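TRNA-splicing ligase RtcB (Thermus thermophilus, PDB 2EPG) probably joins RNA ends, a 2',3'-cyclic phosphate or 3'-phosphate to a 5'-hydroxyl, using GTP and manganese. Local coordinates at residues A[188-193]-A[296-301]; A[232-237]-A[393-398]; A[78-83]-A[276-281]. One frame throughout, in Å; residues are numbered along the deposited sequence.

Interaction 1 (A[188-193]-A[296-301])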
loop_
_atom_site.group_PDB
_atom_site.type_symbol
_atom_site.label_atom_id
_atom_site.label_comp_id
_atom_site.label_asym_id
_atom_site.label_seq_id
_atom_site.Cartn_x
_atom_site.Cartn_y
_atom_site.Cartn_z
ATOM N N PRO A 188 -4.338 2.104 -15.424
ATOM C CA PRO A 188 -4.808 2.146 -16.812
ATOM C C PRO A 188 -5.534 0.957 -17.425
ATOM O O PRO A 188 -6.257 1.132 -18.396
ATOM C CB PRO A 188 -3.539 2.478 -17.589
ATOM C CG PRO A 188 -2.474 1.776 -16.765
ATOM C CD PRO A 188 -2.866 2.177 -15.364
ATOM N N TRP A 189 -5.375 -0.242 -16.890
ATOM C CA TRP A 189 -6.026 -1.375 -17.540
ATOM C C TRP A 189 -7.385 -1.841 -17.015
ATOM O O TRP A 189 -7.979 -2.773 -17.566
ATOM C CB TRP A 189 -5.041 -2.549 -17.587
ATOM C CG TRP A 189 -3.821 -2.263 -18.433
ATOM C CD1 TRP A 189 -2.570 -2.792 -18.272
ATOM C CD2 TRP A 189 -3.742 -1.391 -19.574
ATOM N NE1 TRP A 189 -1.718 -2.302 -19.234
ATOM C CE2 TRP A 189 -2.412 -1.440 -20.047
ATOM C CE3 TRP A 189 -4.664 -0.571 -20.240
ATOM C CZ2 TRP A 189 -1.983 -0.703 -21.160
ATOM C CZ3 TRP A 189 -4.236 0.163 -21.345
ATOM C CH2 TRP A 189 -2.907 0.092 -21.790
ATOM N N ALA A 190 -7.902 -1.179 -15.985
ATOM C CA ALA A 190 -9.182 -1.577 -15.411
ATOM C C ALA A 190 -10.261 -1.861 -16.448
ATOM O O ALA A 190 -10.394 -1.140 -17.428
ATOM C CB ALA A 190 -9.675 -0.515 -14.445
ATOM N N ASN A 191 -11.014 -2.935 -16.216
ATOM C CA ASN A 191 -12.124 -3.335 -17.069
ATOM C C ASN A 191 -13.172 -3.958 -16.156
ATOM O O ASN A 191 -13.025 -5.097 -15.726
ATOM C CB ASN A 191 -11.703 -4.386 -18.098
ATOM C CG ASN A 191 -12.847 -4.794 -19.010
ATOM O OD1 ASN A 191 -14.022 -4.693 -18.641
ATOM N ND2 ASN A 191 -12.510 -5.261 -20.209
ATOM N N PRO A 192 -14.252 -3.231 -15.854
ATOM C CA PRO A 192 -15.259 -3.831 -14.973
ATOM C C PRO A 192 -15.851 -5.138 -15.507
ATOM O O PRO A 192 -16.323 -5.957 -14.733
ATOM C CB PRO A 192 -16.318 -2.729 -14.844
ATOM C CG PRO A 192 -15.579 -1.471 -15.189
ATOM C CD PRO A 192 -14.685 -1.902 -16.313
ATOM N N ASP A 193 -15.815 -5.343 -16.822
ATOM C CA ASP A 193 -16.374 -6.569 -17.402
ATOM C C ASP A 193 -15.703 -7.830 -16.873
ATOM O O ASP A 193 -16.323 -8.896 -16.843
ATOM C CB ASP A 193 -16.260 -6.556 -18.930
ATOM C CG ASP A 193 -17.111 -5.468 -19.578
ATOM O OD1 ASP A 193 -16.861 -5.149 -20.764
ATOM O OD2 ASP A 193 -18.032 -4.937 -18.907
ATOM N N ALA A 296 -9.165 -6.905 -14.087
ATOM C CA ALA A 296 -10.064 -6.930 -12.930
ATOM C C ALA A 296 -9.345 -6.409 -11.669
ATOM O O ALA A 296 -9.940 -5.769 -10.794
ATOM C CB ALA A 296 -10.563 -8.367 -12.699
HETATM N N MSE A 297 -8.059 -6.713 -11.577
HETATM C CA MSE A 297 -7.255 -6.266 -10.439
HETATM C C MSE A 297 -7.148 -4.744 -10.495
HETATM O O MSE A 297 -7.261 -4.069 -9.484
HETATM C CB MSE A 297 -5.866 -6.910 -10.503
HETATM C CG MSE A 297 -4.985 -6.613 -9.319
HETATM SE SE MSE A 297 -3.269 -5.957 -9.975
HETATM C CE MSE A 297 -2.439 -7.631 -10.370
ATOM N N ALA A 298 -6.948 -4.214 -11.695
ATOM C CA ALA A 298 -6.855 -2.776 -11.872
ATOM C C ALA A 298 -8.168 -2.112 -11.470
ATOM O O ALA A 298 -8.165 -1.021 -10.897
ATOM C CB ALA A 298 -6.527 -2.440 -13.338
ATOM N N ALA A 299 -9.284 -2.764 -11.790
ATOM C CA ALA A 299 -10.603 -2.228 -11.453
ATOM C C ALA A 299 -10.741 -2.219 -9.929
ATOM O O ALA A 299 -11.228 -1.259 -9.340
ATOM C CB ALA A 299 -11.714 -3.089 -12.091
ATOM N N ALA A 300 -10.286 -3.287 -9.290
ATOM C CA ALA A 300 -10.352 -3.358 -7.846
ATOM C C ALA A 300 -9.465 -2.246 -7.253
ATOM O O ALA A 300 -9.850 -1.570 -6.300
ATOM C CB ALA A 300 -9.878 -4.724 -7.377
ATOM N N ALA A 301 -8.277 -2.058 -7.821
ATOM C CA ALA A 301 -7.381 -1.024 -7.315
ATOM C C ALA A 301 -8.022 0.364 -7.433
ATOM O O ALA A 301 -7.923 1.174 -6.520
ATOM C CB ALA A 301 -6.041 -1.068 -8.072
#
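A loop lies across an alanine-lined patch of helix 288-321, a loop-on-helix contact closed by three methyl groups and ending in an Asx turn. Ala190 sits over the helix between Ala298 and Ala299, whose side chains both point toward the loop. Its CB is 3.9 Å from Ala298 CB and 4.0 Å from Ala299 CB, and it also reaches the helix backbone, 3.5 Å from Ala299 N. The small residues let main chain approach main chain: the CA atoms of Ala190 and Ala299 are 4.3 Å apart. Ala298 CB in turn fits under the peptide joining Trp189 to Ala190, 3.2 Å from Ala190 N, while the indole of Trp189 turns off from the helix. No hydrogen bond crosses between the two segments, so van der Waals contact alone joins them here. One residue before the helical segment, however, Gln295 is held to Asn191 by backbone hydrogen bonding and by a weak bond from Asn191 ND2 to its side chain. Beyond, Pro192 rests on helix 153-162, and Leu160 of that helix also touches Ala299, so the loop crosses helix 288-321 and also meets helix 153-162. Asn191 has CG anti to its backbone N (chi1 -179°), and its OD1 accepts from Asp193 N at 2.6 Å, the donor standing 27° out of the carbonyl plane.

Interaction 2 (A[232-237]-A[393-398])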
loop_
_atom_site.group_PDB
_atom_site.type_symbol
_atom_site.label_atom_id
_atom_site.label_comp_id
_atom_site.label_asym_id
_atom_site.label_seq_id
_atom_site.Cartn_x
_atom_site.Cartn_y
_atom_site.Cartn_z
ATOM N N LEU A 232 10.136 19.763 4.385
ATOM C CA LEU A 232 9.713 21.030 3.795
ATOM C C LEU A 232 9.022 20.767 2.465
ATOM O O LEU A 232 7.944 21.298 2.195
ATOM C CB LEU A 232 10.916 21.945 3.540
ATOM C CG LEU A 232 10.551 23.225 2.777
ATOM C CD1 LEU A 232 9.736 24.136 3.706
ATOM C CD2 LEU A 232 11.812 23.944 2.285
ATOM N N ALA A 233 9.661 19.953 1.627
ATOM C CA ALA A 233 9.103 19.617 0.332
ATOM C C ALA A 233 7.749 18.912 0.460
ATOM O O ALA A 233 6.860 19.160 -0.341
ATOM C CB ALA A 233 10.086 18.738 -0.452
ATOM N N PHE A 234 7.592 18.041 1.460
ATOM C CA PHE A 234 6.326 17.314 1.659
ATOM C C PHE A 234 5.319 18.145 2.450
ATOM O O PHE A 234 4.186 17.706 2.659
ATOM C CB PHE A 234 6.528 15.996 2.440
ATOM C CG PHE A 234 7.249 14.916 1.677
ATOM C CD1 PHE A 234 7.538 15.059 0.316
ATOM C CD2 PHE A 234 7.663 13.756 2.335
ATOM C CE1 PHE A 234 8.236 14.075 -0.378
ATOM C CE2 PHE A 234 8.363 12.760 1.656
ATOM C CZ PHE A 234 8.654 12.915 0.293
ATOM N N GLY A 235 5.737 19.318 2.919
ATOM C CA GLY A 235 4.834 20.158 3.687
ATOM C C GLY A 235 4.565 19.620 5.085
ATOM O O GLY A 235 3.440 19.707 5.584
ATOM N N LEU A 236 5.589 19.044 5.710
ATOM C CA LEU A 236 5.465 18.496 7.057
ATOM C C LEU A 236 6.238 19.347 8.073
ATOM O O LEU A 236 7.293 19.888 7.756
ATOM C CB LEU A 236 6.024 17.067 7.095
ATOM C CG LEU A 236 5.174 15.937 6.514
ATOM C CD1 LEU A 236 5.980 14.627 6.475
ATOM C CD2 LEU A 236 3.910 15.776 7.388
ATOM N N PHE A 237 5.699 19.477 9.282
ATOM C CA PHE A 237 6.375 20.208 10.358
ATOM C C PHE A 237 5.963 19.627 11.712
ATOM O O PHE A 237 4.864 19.104 11.865
ATOM C CB PHE A 237 6.095 21.727 10.290
ATOM C CG PHE A 237 4.656 22.109 10.500
ATOM C CD1 PHE A 237 4.180 22.405 11.776
ATOM C CD2 PHE A 237 3.790 22.220 9.417
ATOM C CE1 PHE A 237 2.860 22.814 11.973
ATOM C CE2 PHE A 237 2.468 22.627 9.600
ATOM C CZ PHE A 237 2.003 22.926 10.883
ATOM N N VAL A 393 6.998 8.580 7.772
ATOM C CA VAL A 393 6.951 9.073 6.413
ATOM C C VAL A 393 8.412 8.970 5.961
ATOM O O VAL A 393 9.311 9.516 6.621
ATOM C CB VAL A 393 6.508 10.548 6.336
ATOM C CG1 VAL A 393 6.570 11.015 4.890
ATOM C CG2 VAL A 393 5.081 10.710 6.902
ATOM N N LEU A 394 8.647 8.228 4.880
ATOM C CA LEU A 394 9.982 8.075 4.333
ATOM C C LEU A 394 9.935 8.714 2.956
ATOM O O LEU A 394 8.898 9.232 2.549
ATOM C CB LEU A 394 10.343 6.587 4.196
ATOM C CG LEU A 394 10.032 5.697 5.413
ATOM C CD1 LEU A 394 10.389 4.237 5.104
ATOM C CD2 LEU A 394 10.802 6.183 6.624
ATOM N N ALA A 395 11.061 8.699 2.251
ATOM C CA ALA A 395 11.123 9.221 0.894
ATOM C C ALA A 395 11.846 8.168 0.056
ATOM O O ALA A 395 12.769 7.513 0.547
ATOM C CB ALA A 395 11.875 10.553 0.852
ATOM N N GLY A 396 11.415 8.001 -1.194
ATOM C CA GLY A 396 12.034 7.027 -2.083
ATOM C C GLY A 396 13.444 7.441 -2.466
ATOM O O GLY A 396 13.764 8.624 -2.483
ATOM N N THR A 397 14.292 6.480 -2.801
ATOM C CA THR A 397 15.668 6.820 -3.125
ATOM C C THR A 397 16.117 6.345 -4.476
ATOM O O THR A 397 15.494 5.489 -5.096
ATOM C CB THR A 397 16.634 6.215 -2.107
ATOM O OG1 THR A 397 16.652 4.793 -2.273
ATOM C CG2 THR A 397 16.179 6.557 -0.682
ATOM N N GLU A 398 17.242 6.901 -4.912
ATOM C CA GLU A 398 17.813 6.537 -6.197
ATOM C C GLU A 398 18.335 5.124 -6.107
ATOM O O GLU A 398 18.202 4.353 -7.056
ATOM C CB GLU A 398 18.935 7.520 -6.576
ATOM C CG GLU A 398 18.406 8.901 -6.972
ATOM C CD GLU A 398 19.504 9.940 -7.179
ATOM O OE1 GLU A 398 20.098 10.390 -6.172
ATOM O OE2 GLU A 398 19.772 10.305 -8.351
#
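Phe234 and Leu236 share a first torsion, CG beside the backbone N and anti to the carbonyl carbon (chi1 -70° and -77°), which directs both side chains from the C-terminal end of helix 228-234 and the loop just after it onto strand 391-395. Val393 meets them with CG1 anti to its own backbone N. This methyl is touched twice, by Phe234 CD2 at 3.9 Å and by Leu236 CD1 at 4.0 Å. The leucine and valine meet tip to tip, Leu236 CD1 approaching both valine methyls, whereas the phenylalanine slides past Val393 in the opposite direction. Farther along the strand, Phe234 CZ reaches the methyl CB of Ala395 at 4.0 Å. Between Val393 and Ala395, Leu394 points its side chain away, and its carbonyl O lies near the plane of the phenylalanine ring, at the edge, 3.7 Å from CE2. Tyr374 adds an edge-to-face contact to the same ring, and Pro380 on the adjoining strand 380-383 also touches it. An alanine in place of Phe234 would probably loosen the helix end from the strand, since the contacts to Val393 CG1 and Ala395 CB would be lost. Gly235, with positive phi, turns the chain between the two apolar residues, so the arrangement is that of a helix closed by a Schellman motif and packed onto a beta-sheet through its C-terminal end and the residue after the turn.

Interaction 3 (A[78-83]-A[276-281])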
loop_
_atom_site.group_PDB
_atom_site.type_symbol
_atom_site.label_atom_id
_atom_site.label_comp_id
_atom_site.label_asym_id
_atom_site.label_seq_id
_atom_site.Cartn_x
_atom_site.Cartn_y
_atom_site.Cartn_z
ATOM N N TRP A 78 5.406 -15.053 6.562
ATOM C CA TRP A 78 4.558 -16.040 5.900
ATOM C C TRP A 78 3.329 -15.430 5.226
ATOM O O TRP A 78 2.621 -14.615 5.812
ATOM C CB TRP A 78 4.104 -17.114 6.903
ATOM C CG TRP A 78 3.520 -18.319 6.226
ATOM C CD1 TRP A 78 4.197 -19.439 5.815
ATOM C CD2 TRP A 78 2.176 -18.465 5.744
ATOM N NE1 TRP A 78 3.359 -20.266 5.101
ATOM C CE2 TRP A 78 2.113 -19.692 5.039
ATOM C CE3 TRP A 78 1.019 -17.673 5.829
ATOM C CZ2 TRP A 78 0.934 -20.149 4.422
ATOM C CZ3 TRP A 78 -0.156 -18.125 5.213
ATOM C CH2 TRP A 78 -0.183 -19.356 4.517
ATOM N N GLY A 79 3.087 -15.840 3.986
ATOM C CA GLY A 79 1.939 -15.347 3.244
ATOM C C GLY A 79 1.347 -16.414 2.339
ATOM O O GLY A 79 1.725 -17.578 2.410
ATOM N N TYR A 80 0.409 -16.016 1.491
ATOM C CA TYR A 80 -0.230 -16.938 0.561
ATOM C C TYR A 80 0.623 -17.057 -0.708
ATOM O O TYR A 80 0.585 -16.188 -1.581
ATOM C CB TYR A 80 -1.625 -16.417 0.201
ATOM C CG TYR A 80 -2.456 -17.387 -0.607
ATOM C CD1 TYR A 80 -3.085 -18.473 0.005
ATOM C CD2 TYR A 80 -2.596 -17.233 -1.990
ATOM C CE1 TYR A 80 -3.835 -19.386 -0.741
ATOM C CE2 TYR A 80 -3.340 -18.139 -2.747
ATOM C CZ TYR A 80 -3.958 -19.214 -2.115
ATOM O OH TYR A 80 -4.700 -20.112 -2.853
ATOM N N GLY A 81 1.389 -18.137 -0.812
ATOM C CA GLY A 81 2.240 -18.325 -1.980
ATOM C C GLY A 81 3.463 -17.428 -1.889
ATOM O O GLY A 81 4.553 -17.890 -1.546
ATOM N N PHE A 82 3.285 -16.149 -2.215
ATOM C CA PHE A 82 4.374 -15.174 -2.131
ATOM C C PHE A 82 4.454 -14.734 -0.678
ATOM O O PHE A 82 3.439 -14.744 0.033
ATOM C CB PHE A 82 4.073 -13.924 -2.970
ATOM C CG PHE A 82 4.241 -14.109 -4.457
ATOM C CD1 PHE A 82 3.574 -15.121 -5.131
ATOM C CD2 PHE A 82 5.060 -13.248 -5.186
ATOM C CE1 PHE A 82 3.721 -15.272 -6.510
ATOM C CE2 PHE A 82 5.213 -13.395 -6.567
ATOM C CZ PHE A 82 4.546 -14.401 -7.225
ATOM N N PRO A 83 5.652 -14.352 -0.201
ATOM C CA PRO A 83 5.723 -13.908 1.197
ATOM C C PRO A 83 5.196 -12.481 1.315
ATOM O O PRO A 83 5.172 -11.735 0.335
ATOM C CB PRO A 83 7.214 -13.980 1.512
ATOM C CG PRO A 83 7.841 -13.646 0.177
ATOM C CD PRO A 83 7.006 -14.495 -0.767
ATOM N N VAL A 276 5.666 -25.119 -7.299
ATOM C CA VAL A 276 6.170 -25.887 -6.157
ATOM C C VAL A 276 5.206 -25.749 -4.979
ATOM O O VAL A 276 5.214 -26.555 -4.056
ATOM C CB VAL A 276 7.572 -25.397 -5.706
ATOM C CG1 VAL A 276 8.566 -25.523 -6.852
ATOM C CG2 VAL A 276 7.492 -23.967 -5.227
ATOM N N ASP A 277 4.380 -24.713 -5.034
ATOM C CA ASP A 277 3.390 -24.427 -4.008
ATOM C C ASP A 277 2.145 -23.992 -4.773
ATOM O O ASP A 277 2.199 -23.041 -5.549
ATOM C CB ASP A 277 3.913 -23.299 -3.107
ATOM C CG ASP A 277 2.859 -22.747 -2.166
ATOM O OD1 ASP A 277 3.168 -21.764 -1.459
ATOM O OD2 ASP A 277 1.728 -23.278 -2.126
ATOM N N LYS A 278 1.033 -24.692 -4.575
ATOM C CA LYS A 278 -0.209 -24.367 -5.274
ATOM C C LYS A 278 -0.690 -22.939 -5.031
ATOM O O LYS A 278 -1.411 -22.372 -5.855
ATOM C CB LYS A 278 -1.320 -25.351 -4.882
ATOM C CG LYS A 278 -1.395 -25.634 -3.382
ATOM C CD LYS A 278 -2.826 -25.607 -2.835
ATOM C CE LYS A 278 -3.394 -24.186 -2.806
ATOM N NZ LYS A 278 -4.714 -24.122 -2.098
ATOM N N GLN A 279 -0.287 -22.358 -3.906
ATOM C CA GLN A 279 -0.696 -21.000 -3.570
ATOM C C GLN A 279 0.030 -19.975 -4.443
ATOM O O GLN A 279 -0.272 -18.779 -4.407
ATOM C CB GLN A 279 -0.433 -20.722 -2.085
ATOM C CG GLN A 279 -0.971 -21.811 -1.161
ATOM C CD GLN A 279 -1.246 -21.315 0.252
ATOM O OE1 GLN A 279 -0.381 -20.718 0.898
ATOM N NE2 GLN A 279 -2.456 -21.567 0.740
ATOM N N LEU A 280 0.978 -20.464 -5.236
ATOM C CA LEU A 280 1.756 -19.630 -6.151
ATOM C C LEU A 280 1.037 -19.558 -7.506
ATOM O O LEU A 280 1.593 -19.067 -8.499
ATOM C CB LEU A 280 3.135 -20.253 -6.337
ATOM C CG LEU A 280 4.381 -19.397 -6.156
ATOM C CD1 LEU A 280 4.345 -18.640 -4.839
ATOM C CD2 LEU A 280 5.590 -20.316 -6.222
ATOM N N ALA A 281 -0.195 -20.062 -7.536
ATOM C CA ALA A 281 -1.016 -20.090 -8.742
ATOM C C ALA A 281 -0.819 -18.855 -9.616
ATOM O O ALA A 281 -1.107 -17.744 -9.186
ATOM C CB ALA A 281 -2.476 -20.226 -8.353
HETATM O O HOH W 1 2.177 -20.498 0.647
#
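Gln279, Tyr80 and Gly81 carry most of this loop-to-loop contact. Gln279 points from a short 3-10 turn toward the other loop, its CG anti to the carbonyl carbon (chi1 -49°), and crosses the Tyr80 ring obliquely. Its CB stands almost exactly over the ring centre, 3.8 Å from the centroid and 7° off the normal, a CH-pi contact. The amide continues toward one margin of the ring, its plane turned 46° from that of the phenol, and brings NE2 to 3.0 Å from Tyr80 CE1. Tyr80 takes up this position with CG anti to its backbone N. Gly81 passes beside the same turn: its CA makes a C-H...O contact with Gln279 O at 3.5 Å. A side chain here would run into that carbonyl, and the positive phi also suits glycine. A water ties the polar groups together, accepting from Gly81 N at 2.9 Å and lying 2.6 Å from both Asp277 OD1 and Gln279 OE1, either of which can accept from it. The other carboxylate oxygen, Asp277 OD2, accepts from Gln279 N in an Asx turn, so one aspartate both braces the turn and lies against the water. On the apolar side, Leu280 CD1 presses against the Gly81 carbonyl carbon and meets Phe82 CD1 at 3.6 Å, the two side chains crossing at about a right angle. The 78-83 loop links strands 76-77 and 86-90, and the 276-281 loop leads from helix 268-271 to strand 283-284. Helix 52-60 touches Trp78 and Phe82, helix 250-265 reaches Tyr80 through Val261, and Lys357 at the end of strand 350-357 binds the carbonyls of Tyr80 and Phe82.

In the fold
Along the chain the segments come in the order 78-83, 188-193, 232-237, 276-281, 296-301 and 393-398, so every pair of interactions interleaves and the fold is not built from consecutive blocks. Interaction 2 lies on the opposite side of the chain's centre from the other two, its centre 30 Å from that of interaction 1 and 34 Å from that of interaction 3. Interactions 1 and 3 are nearer, 23 Å between centres, and both border helix 250-265. None touches another. Side chains of interactions 2 and 3 come within about 7 Å and 9 Å of those of Ser391 and Asn340, predicted GMP-binding residues, whereas interaction 1 joins a loop to helix 288-321 away from the annotated sites.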